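Side-chain contacts in phosphoenolpyruvate-protein phosphotransferase (Coxiella burnetii, PDB 3TRC), which probably transfers a phosphoryl group from phosphoenolpyruvate to a histidine of a partner protein, and is represented here by its GAF domain: residues Arg11-Thr14 with Gln15-Ala19; Pro21-Glu24 with Gln25-Leu29; Val32-Cys35 with Glu36-Ala40. One frame throughout, in Å; residues are numbered along the deposited sequence.

In the fold
All three contacts are local, between successive turns of the first two helices of the chain: interaction 1 on helix 3-19, interactions 2 and 3 on helix 23-37 and the turns at its two ends. Interactions 1 and 2 are partly buried, each with an apolar side that meets neighbouring elements and a polar side; interaction 3 lies more at the surface. Their chemistry differs with place: a weak amide-carboxylate bond in interaction 1, an asparagine N-cap in interaction 2, a salt bridge and a cis-proline turn in interaction 3. The helices meet where Leu29 packs on Ile13 and Glu16, and where Glu16 pairs with Arg33. The second subunit touches interaction 1 alone.

Interaction 1 (Arg11-Thr14 with Gln15-Ala19); sequences RQIT and QEVNA
Gln12 and Glu16, one turn apart on helix 3-19, meet through their polar ends. NE2 of Gln12 lies 3.3 Å from OE2 of Glu16 in a weak hydrogen bond, bent to 139° at the hydrogen. The flat groups are far from coplanar, the amide and carboxylate planes standing 64° apart. Gln12 reaches its partner by folding back: its CB leads away from the next turn, but a bend at chi2 (74°) brings the amide across the extended Glu16 chain, where NE2 also comes 3.7 Å from CG of Glu16. On the neighbouring side of the helix, Ile13 and Val17 lie side by side and point the same way, CG1 of Ile13 against CG2 of Val17 at 4.0 Å. Beneath them the backbone bonds keep the helical spacing, such as Val17 N to Ile13 O at 2.8 Å. Thr14 turns its OG1 back to the carbonyl of Leu10, while its side chain packs on His154 and on Ile153 of the second subunit. Leu29 and Arg33 of helix 23-37 cover Ile13, and Val30 meets Val17. The stronger partner of Glu16 is Arg33, which faces both carboxylate oxygens, NE in a salt bridge with OE1 and NH2 close to OE2. The carboxylate therefore probably stays negatively charged and is held chiefly by the arginine, the weak Gln12 bond being an addition at an oxygen that already has a partner.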
ATOM      1  N   ARG A  11      -6.373   3.686  -0.598  1.00 26.32           N
ATOM      2  CA  ARG A  11      -7.094   2.545  -1.133  1.00 29.49           C
ATOM      3  C   ARG A  11      -7.250   2.669  -2.647  1.00 29.98           C
ATOM      4  O   ARG A  11      -6.940   1.740  -3.389  1.00 34.15           O
ATOM      5  CB  ARG A  11      -8.463   2.442  -0.458  1.00 33.19           C
ATOM      6  CG  ARG A  11      -9.218   1.157  -0.730  1.00 37.56           C
ATOM      7  CD  ARG A  11     -10.629   1.264  -0.171  1.00 39.26           C
ATOM      8  NE  ARG A  11     -11.353   2.393  -0.753  1.00 40.48           N
ATOM      9  CZ  ARG A  11     -12.379   3.006  -0.171  1.00 40.92           C
ATOM     10  NH1 ARG A  11     -12.806   2.605   1.018  1.00 42.14           N
ATOM     11  NH2 ARG A  11     -12.977   4.026  -0.775  1.00 37.09           N
ATOM     12  N   GLN A  12      -7.715   3.831  -3.100  1.00 28.58           N
ATOM     13  CA  GLN A  12      -7.959   4.070  -4.521  1.00 28.19           C
ATOM     14  C   GLN A  12      -6.673   4.121  -5.351  1.00 27.63           C
ATOM     15  O   GLN A  12      -6.615   3.554  -6.444  1.00 25.70           O
ATOM     16  CB  GLN A  12      -8.774   5.355  -4.720  1.00 31.14           C
ATOM     17  CG  GLN A  12      -8.870   5.834  -6.170  1.00 31.79           C
ATOM     18  CD  GLN A  12      -9.807   4.991  -7.027  1.00 34.27           C
ATOM     19  OE1 GLN A  12     -10.606   4.206  -6.514  1.00 33.77           O
ATOM     20  NE2 GLN A  12      -9.713   5.158  -8.342  1.00 34.95           N
ATOM     21  N   ILE A  13      -5.648   4.798  -4.837  0.80 25.42           N
ATOM     22  CA  ILE A  13      -4.402   4.934  -5.586  0.80 23.82           C
ATOM     23  C   ILE A  13      -3.581   3.644  -5.606  0.80 24.49           C
ATOM     24  O   ILE A  13      -2.915   3.348  -6.593  0.80 26.05           O
ATOM     25  CB  ILE A  13      -3.536   6.102  -5.074  0.80 22.05           C
ATOM     26  CG1 ILE A  13      -2.374   6.359  -6.029  0.80 20.71           C
ATOM     27  CG2 ILE A  13      -3.007   5.815  -3.675  0.80 26.36           C
ATOM     28  CD1 ILE A  13      -1.635   7.645  -5.743  0.80 25.25           C
ATOM     29  N   THR A  14      -3.625   2.884  -4.516  1.00 24.39           N
ATOM     30  CA  THR A  14      -2.918   1.606  -4.454  1.00 27.85           C
ATOM     31  C   THR A  14      -3.511   0.717  -5.541  1.00 30.26           C
ATOM     32  O   THR A  14      -2.795   0.016  -6.256  1.00 29.90           O
ATOM     33  CB  THR A  14      -3.057   0.937  -3.069  1.00 28.72           C
ATOM     34  OG1 THR A  14      -2.579   1.835  -2.055  1.00 27.41           O
ATOM     35  CG2 THR A  14      -2.247  -0.351  -3.005  1.00 29.74           C
ATOM     36  N   GLN A  15      -4.835   0.783  -5.661  1.00 29.14           N
ATOM     37  CA  GLN A  15      -5.580   0.101  -6.713  1.00 33.03           C
ATOM     38  C   GLN A  15      -5.105   0.520  -8.099  1.00 30.37           C
ATOM     39  O   GLN A  15      -4.784  -0.319  -8.940  1.00 29.10           O
ATOM     40  CB  GLN A  15      -7.067   0.431  -6.582  1.00 37.18           C
ATOM     41  CG  GLN A  15      -7.953  -0.276  -7.579  1.00 43.12           C
ATOM     42  CD  GLN A  15      -8.386  -1.636  -7.086  1.00 49.66           C
ATOM     43  OE1 GLN A  15      -7.648  -2.614  -7.199  1.00 52.43           O
ATOM     44  NE2 GLN A  15      -9.587  -1.705  -6.520  1.00 50.27           N
ATOM     45  N   GLU A  16      -5.070   1.825  -8.334  1.00 27.11           N
ATOM     46  CA  GLU A  16      -4.686   2.354  -9.636  1.00 25.11           C
ATOM     47  C   GLU A  16      -3.228   2.055 -10.003  1.00 24.31           C
ATOM     48  O   GLU A  16      -2.926   1.764 -11.158  1.00 25.89           O
ATOM     49  CB  GLU A  16      -4.970   3.860  -9.716  1.00 29.35           C
ATOM     50  CG  GLU A  16      -6.445   4.215  -9.887  1.00 34.13           C
ATOM     51  CD  GLU A  16      -6.671   5.709 -10.068  1.00 40.83           C
ATOM     52  OE1 GLU A  16      -5.870   6.507  -9.538  1.00 41.28           O
ATOM     53  OE2 GLU A  16      -7.647   6.089 -10.747  1.00 44.72           O
ATOM     54  N   VAL A  17      -2.330   2.121  -9.024  1.00 24.66           N
ATOM     55  CA  VAL A  17      -0.923   1.810  -9.272  1.00 23.10           C
ATOM     56  C   VAL A  17      -0.744   0.353  -9.683  1.00 26.29           C
ATOM     57  O   VAL A  17      -0.049   0.054 -10.650  1.00 26.60           O
ATOM     58  CB  VAL A  17      -0.027   2.116  -8.052  1.00 23.24           C
ATOM     59  CG1 VAL A  17       1.387   1.574  -8.276  1.00 22.33           C
ATOM     60  CG2 VAL A  17       0.010   3.612  -7.781  1.00 23.62           C
ATOM     61  N   ASN A  18      -1.381  -0.557  -8.955  1.00 27.03           N
ATOM     62  CA  ASN A  18      -1.244  -1.971  -9.285  1.00 28.90           C
ATOM     63  C   ASN A  18      -1.895  -2.339 -10.616  1.00 24.96           C
ATOM     64  O   ASN A  18      -1.524  -3.330 -11.235  1.00 32.81           O
ATOM     65  CB  ASN A  18      -1.751  -2.856  -8.144  1.00 31.34           C
ATOM     66  CG  ASN A  18      -0.743  -2.980  -7.022  1.00 35.16           C
ATOM     67  OD1 ASN A  18       0.429  -2.638  -7.189  1.00 36.41           O
ATOM     68  ND2 ASN A  18      -1.186  -3.479  -5.876  1.00 35.27           N
ATOM     69  N   ALA A  19      -2.849  -1.527 -11.062  1.00 26.38           N
ATOM     70  CA  ALA A  19      -3.533  -1.757 -12.335  1.00 25.64           C
ATOM     71  C   ALA A  19      -2.836  -1.078 -13.516  1.00 29.72           C
ATOM     72  O   ALA A  19      -3.157  -1.340 -14.673  1.00 31.96           O
ATOM     73  CB  ALA A  19      -4.987  -1.308 -12.251  1.00 29.63           C
TER

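Interaction 2 (Pro21-Glu24 with Gln25-Leu29)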
ATOM      1  N   PRO A  21      -0.363  -0.322 -16.441  1.00 25.42           N
ATOM      2  CA  PRO A  21       0.262  -1.261 -17.381  1.00 27.17           C
ATOM      3  C   PRO A  21       1.793  -1.189 -17.435  1.00 25.49           C
ATOM      4  O   PRO A  21       2.426  -2.119 -17.938  1.00 26.72           O
ATOM      5  CB  PRO A  21      -0.349  -0.859 -18.727  1.00 29.74           C
ATOM      6  CG  PRO A  21      -0.720   0.574 -18.564  1.00 31.52           C
ATOM      7  CD  PRO A  21      -1.071   0.776 -17.124  1.00 30.33           C
ATOM      8  N   ASN A  22       2.380  -0.106 -16.933  1.00 19.05           N
ATOM      9  CA  ASN A  22       3.834   0.014 -16.876  1.00 16.84           C
ATOM     10  C   ASN A  22       4.254   1.025 -15.818  1.00 15.56           C
ATOM     11  O   ASN A  22       3.404   1.693 -15.226  1.00 17.75           O
ATOM     12  CB  ASN A  22       4.417   0.392 -18.243  1.00 17.41           C
ATOM     13  CG  ASN A  22       3.852   1.691 -18.774  1.00 19.00           C
ATOM     14  OD1 ASN A  22       4.041   2.751 -18.177  1.00 19.81           O
ATOM     15  ND2 ASN A  22       3.159   1.619 -19.910  1.00 19.28           N
ATOM     16  N   LEU A  23       5.560   1.127 -15.579  1.00 15.35           N
ATOM     17  CA  LEU A  23       6.074   2.003 -14.536  1.00 17.19           C
ATOM     18  C   LEU A  23       5.763   3.462 -14.827  1.00 15.50           C
ATOM     19  O   LEU A  23       5.322   4.191 -13.943  1.00 14.64           O
ATOM     20  CB  LEU A  23       7.583   1.837 -14.370  1.00 17.35           C
ATOM     21  CG  LEU A  23       8.197   2.744 -13.292  1.00 20.06           C
ATOM     22  CD1 LEU A  23       7.645   2.404 -11.912  1.00 21.02           C
ATOM     23  CD2 LEU A  23       9.705   2.645 -13.302  1.00 22.89           C
ATOM     24  N   GLU A  24       5.996   3.891 -16.065  1.00 16.10           N
ATOM     25  CA  GLU A  24       5.786   5.289 -16.420  1.00 18.49           C
ATOM     26  C   GLU A  24       4.355   5.719 -16.113  1.00 18.19           C
ATOM     27  O   GLU A  24       4.123   6.804 -15.577  1.00 17.63           O
ATOM     28  CB  GLU A  24       6.107   5.532 -17.896  1.00 22.67           C
ATOM     29  CG  GLU A  24       5.776   6.934 -18.371  1.00 30.49           C
ATOM     30  CD  GLU A  24       5.856   7.074 -19.879  1.00 39.37           C
ATOM     31  OE1 GLU A  24       6.595   6.292 -20.516  1.00 42.05           O
ATOM     32  OE2 GLU A  24       5.170   7.964 -20.429  1.00 41.67           O
ATOM     33  N   GLN A  25       3.396   4.863 -16.448  1.00 16.48           N
ATOM     34  CA  GLN A  25       2.002   5.170 -16.183  1.00 17.68           C
ATOM     35  C   GLN A  25       1.724   5.251 -14.684  1.00 18.64           C
ATOM     36  O   GLN A  25       0.948   6.096 -14.241  1.00 18.70           O
ATOM     37  CB  GLN A  25       1.078   4.150 -16.852  1.00 23.36           C
ATOM     38  CG  GLN A  25       0.783   4.463 -18.297  1.00 31.71           C
ATOM     39  CD  GLN A  25       0.024   5.768 -18.454  1.00 35.64           C
ATOM     40  OE1 GLN A  25       0.581   6.774 -18.890  1.00 38.92           O
ATOM     41  NE2 GLN A  25      -1.251   5.757 -18.091  1.00 38.12           N
ATOM     42  N   ALA A  26       2.356   4.379 -13.905  1.00 15.79           N
ATOM     43  CA  ALA A  26       2.156   4.400 -12.459  1.00 15.77           C
ATOM     44  C   ALA A  26       2.671   5.702 -11.863  1.00 17.74           C
ATOM     45  O   ALA A  26       2.012   6.317 -11.027  1.00 18.71           O
ATOM     46  CB  ALA A  26       2.830   3.211 -11.799  1.00 18.07           C
ATOM     47  N   LEU A  27       3.852   6.121 -12.303  1.00 14.74           N
ATOM     48  CA  LEU A  27       4.460   7.338 -11.785  1.00 14.93           C
ATOM     49  C   LEU A  27       3.622   8.553 -12.158  1.00 15.33           C
ATOM     50  O   LEU A  27       3.399   9.443 -11.340  1.00 16.07           O
ATOM     51  CB  LEU A  27       5.883   7.499 -12.330  1.00 15.79           C
ATOM     52  CG  LEU A  27       6.838   6.337 -12.039  1.00 19.84           C
ATOM     53  CD1 LEU A  27       8.243   6.656 -12.542  1.00 22.14           C
ATOM     54  CD2 LEU A  27       6.851   6.021 -10.557  1.00 23.69           C
ATOM     55  N   LYS A  28       3.154   8.587 -13.400  1.00 17.19           N
ATOM     56  CA  LYS A  28       2.403   9.745 -13.873  1.00 19.72           C
ATOM     57  C   LYS A  28       1.061   9.835 -13.156  1.00 18.43           C
ATOM     58  O   LYS A  28       0.567  10.925 -12.869  1.00 19.57           O
ATOM     59  CB  LYS A  28       2.230   9.695 -15.391  1.00 22.61           C
ATOM     60  CG  LYS A  28       3.562   9.690 -16.125  1.00 28.03           C
ATOM     61  CD  LYS A  28       3.448  10.183 -17.553  1.00 34.49           C
ATOM     62  CE  LYS A  28       4.839  10.375 -18.143  1.00 35.37           C
ATOM     63  NZ  LYS A  28       5.766  11.018 -17.159  1.00 35.96           N
ATOM     64  N   LEU A  29       0.492   8.675 -12.853  1.00 17.13           N
ATOM     65  CA  LEU A  29      -0.778   8.586 -12.151  1.00 23.34           C
ATOM     66  C   LEU A  29      -0.629   9.147 -10.745  1.00 20.86           C
ATOM     67  O   LEU A  29      -1.459   9.929 -10.271  1.00 17.30           O
ATOM     68  CB  LEU A  29      -1.201   7.116 -12.105  1.00 30.11           C
ATOM     69  CG  LEU A  29      -2.374   6.573 -11.299  1.00 35.62           C
ATOM     70  CD1 LEU A  29      -2.617   5.137 -11.738  1.00 37.30           C
ATOM     71  CD2 LEU A  29      -2.110   6.637  -9.805  1.00 32.42           C
TER
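Glu24 lies across Lys28 with its acidic end against the aliphatic part of the lysine: OE2 of Glu24 comes 3.3 Å from CE of Lys28, and CG of Glu24 is 3.6 Å from the same carbon. The charged atoms themselves stay apart, OE2 of Glu24 and NZ of Lys28 being separated by 4.5 Å, too far for a salt bridge. A bend at the last torsion of Lys28 (chi4 -42°) carries NZ off to the side, where it makes a weak hydrogen bond with the carbonyl of Met58. Any help from the opposite charges is thus probably modest.

CB and CG of Gln25 lie against Pro21 and Asn22 at the start of the helix. The CB touches the proline ring at CD of Pro21, 4.0 Å away, and the CG lies 3.7 Å from OD1 of Asn22. That same oxygen accepts the backbone N of Gln25 at 2.8 Å in a fairly straight bond (161°). With chi1 at 58°, Asn22 has its CG tucked between its own N and carbonyl carbon, which swings OD1 over the first turn.

Leu23 supplies the apolar side, its CD1 resting 3.9 Å from CD2 of Leu27. Beyond this pair, Leu23 packs on Ile159 and Ala162 of helix 142-164, and Leu27 on Leu45 and Ile47 of strand 42-49. The arrangement is a classical asparagine N-cap, here starting helix 23-37, which lies against the antiparallel sheet of the GAF domain.

Interaction 3 (Val32-Cys35 with Glu36-Ala40)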
ATOM      1  N   VAL A  32      -0.252  13.088 -10.353  1.00 13.17           N
ATOM      2  CA  VAL A  32      -1.525  13.747 -10.615  1.00 13.61           C
ATOM      3  C   VAL A  32      -2.478  13.529  -9.443  1.00 12.39           C
ATOM      4  O   VAL A  32      -3.101  14.473  -8.952  1.00 14.98           O
ATOM      5  CB  VAL A  32      -2.182  13.232 -11.914  1.00 13.93           C
ATOM      6  CG1 VAL A  32      -3.622  13.726 -12.014  1.00 14.30           C
ATOM      7  CG2 VAL A  32      -1.384  13.685 -13.129  1.00 14.45           C
ATOM      8  N   ARG A  33      -2.579  12.281  -8.997  1.00 14.41           N
ATOM      9  CA  ARG A  33      -3.511  11.915  -7.931  1.00 15.00           C
ATOM     10  C   ARG A  33      -3.171  12.610  -6.624  1.00 14.29           C
ATOM     11  O   ARG A  33      -4.060  13.083  -5.917  1.00 15.65           O
ATOM     12  CB  ARG A  33      -3.541  10.393  -7.728  1.00 15.83           C
ATOM     13  CG  ARG A  33      -4.214   9.627  -8.850  1.00 19.67           C
ATOM     14  CD  ARG A  33      -5.655  10.070  -9.048  1.00 27.04           C
ATOM     15  NE  ARG A  33      -6.345   9.241 -10.030  1.00 32.33           N
ATOM     16  CZ  ARG A  33      -7.302   9.682 -10.842  1.00 40.82           C
ATOM     17  NH1 ARG A  33      -7.680  10.951 -10.795  1.00 41.06           N
ATOM     18  NH2 ARG A  33      -7.878   8.854 -11.703  1.00 45.54           N
ATOM     19  N   LEU A  34      -1.885  12.654  -6.284  0.61 14.93           N
ATOM     20  CA  LEU A  34      -1.460  13.328  -5.064  0.61 16.55           C
ATOM     21  C   LEU A  34      -1.912  14.778  -5.067  0.61 16.64           C
ATOM     22  O   LEU A  34      -2.476  15.265  -4.090  0.61 16.94           O
ATOM     23  CB  LEU A  34       0.059  13.249  -4.876  0.61 16.64           C
ATOM     24  CG  LEU A  34       0.575  11.959  -4.242  0.61 19.47           C
ATOM     25  CD1 LEU A  34       2.058  12.047  -3.921  0.61 18.14           C
ATOM     26  CD2 LEU A  34      -0.207  11.676  -2.999  0.61 24.70           C
ATOM     27  N   CYS A  35      -1.666  15.471  -6.174  1.00 14.74           N
ATOM     28  CA  CYS A  35      -2.049  16.875  -6.262  1.00 14.22           C
ATOM     29  C   CYS A  35      -3.556  17.058  -6.130  1.00 14.60           C
ATOM     30  O   CYS A  35      -4.019  17.992  -5.481  1.00 14.34           O
ATOM     31  CB  CYS A  35      -1.542  17.496  -7.562  1.00 11.56           C
ATOM     32  SG  CYS A  35       0.221  17.826  -7.501  1.00 15.97           S
ATOM     33  N   GLU A  36      -4.321  16.166  -6.748  1.00 12.50           N
ATOM     34  CA  GLU A  36      -5.773  16.252  -6.687  1.00 15.65           C
ATOM     35  C   GLU A  36      -6.306  15.960  -5.294  1.00 14.09           C
ATOM     36  O   GLU A  36      -7.250  16.605  -4.833  1.00 16.96           O
ATOM     37  CB  GLU A  36      -6.409  15.257  -7.663  1.00 16.96           C
ATOM     38  CG  GLU A  36      -6.222  15.595  -9.121  1.00 19.60           C
ATOM     39  CD  GLU A  36      -6.714  14.480 -10.027  1.00 26.78           C
ATOM     40  OE1 GLU A  36      -6.728  13.313  -9.582  1.00 26.36           O
ATOM     41  OE2 GLU A  36      -7.086  14.772 -11.180  1.00 31.56           O
ATOM     42  N   ALA A  37      -5.712  14.966  -4.640  1.00 13.25           N
ATOM     43  CA  ALA A  37      -6.320  14.344  -3.467  1.00 15.38           C
ATOM     44  C   ALA A  37      -5.898  14.919  -2.115  1.00 15.01           C
ATOM     45  O   ALA A  37      -6.696  14.935  -1.176  1.00 14.94           O
ATOM     46  CB  ALA A  37      -6.095  12.826  -3.497  1.00 18.06           C
ATOM     47  N   LEU A  38      -4.658  15.385  -2.003  1.00 12.84           N
ATOM     48  CA  LEU A  38      -4.174  15.896  -0.721  1.00 15.13           C
ATOM     49  C   LEU A  38      -4.963  17.105  -0.194  1.00 15.26           C
ATOM     50  O   LEU A  38      -5.417  17.082   0.948  1.00 15.08           O
ATOM     51  CB  LEU A  38      -2.674  16.201  -0.761  1.00 17.00           C
ATOM     52  CG  LEU A  38      -1.748  14.995  -0.633  1.00 21.62           C
ATOM     53  CD1 LEU A  38      -0.296  15.442  -0.712  1.00 20.25           C
ATOM     54  CD2 LEU A  38      -2.012  14.257   0.673  1.00 23.50           C
ATOM     55  N   PRO A  39      -5.108  18.171  -1.004  1.00 13.66           N
ATOM     56  CA  PRO A  39      -4.485  18.412  -2.311  1.00 13.03           C
ATOM     57  C   PRO A  39      -3.119  19.074  -2.172  1.00 13.89           C
ATOM     58  O   PRO A  39      -2.718  19.475  -1.078  1.00 15.10           O
ATOM     59  CB  PRO A  39      -5.452  19.394  -2.968  1.00 13.01           C
ATOM     60  CG  PRO A  39      -5.956  20.209  -1.817  1.00 13.25           C
ATOM     61  CD  PRO A  39      -6.062  19.241  -0.654  1.00 17.00           C
ATOM     62  N   ALA A  40      -2.403  19.181  -3.285  1.00 14.62           N
ATOM     63  CA  ALA A  40      -1.147  19.912  -3.328  1.00 13.24           C
ATOM     64  C   ALA A  40      -1.046  20.580  -4.692  1.00 12.31           C
ATOM     65  O   ALA A  40      -1.798  20.251  -5.602  1.00 13.25           O
ATOM     66  CB  ALA A  40       0.036  18.974  -3.100  1.00 11.98           C
TER
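Arg33 and Glu36 form an i to i+3 salt bridge on helix 23-37 of the GAF domain, close to the turn that leads into strand 42-49. NH1 of Arg33 donates to OE1 of Glu36 at 2.8 Å, with 152° at the hydrogen. The oxygen sits at the guanidinium edge, only 8° out of its plane, and receives the N-H through its syn lone pair, although the two flat groups are turned 33° from each other. A bend at chi2 brings the arginine's end round toward Glu36. NE and NH2 are turned to Glu16 of helix 3-19, NH1 to Glu36, so the guanidinium is shared between two carboxylates. The other carboxylate oxygen of Glu36, OE2, rests 3.7 Å from CG1 of Val32, whose side chain runs alongside.

The backbone N-H groups of Glu36, Ala37, Leu38 and Ala40 all find carbonyls one turn back or so. Glu36 N bonds to Val32 O at 3.0 Å. Ala37 N bonds to Arg33 O and, weakly, to Leu34 O, which in turn accepts Leu38 N at 3.0 Å. The peptide before Pro39 is cis, and the chain turns so that Ala40 N reaches Cys35 O, also at 3.0 Å. Leu34 and Leu38 both pack on Phe147 of helix 142-164. Cys35, whose disulfide partner is Cys43 of strand 42-49, has its SG 3.7 Å from the carbonyl oxygen of Ala40.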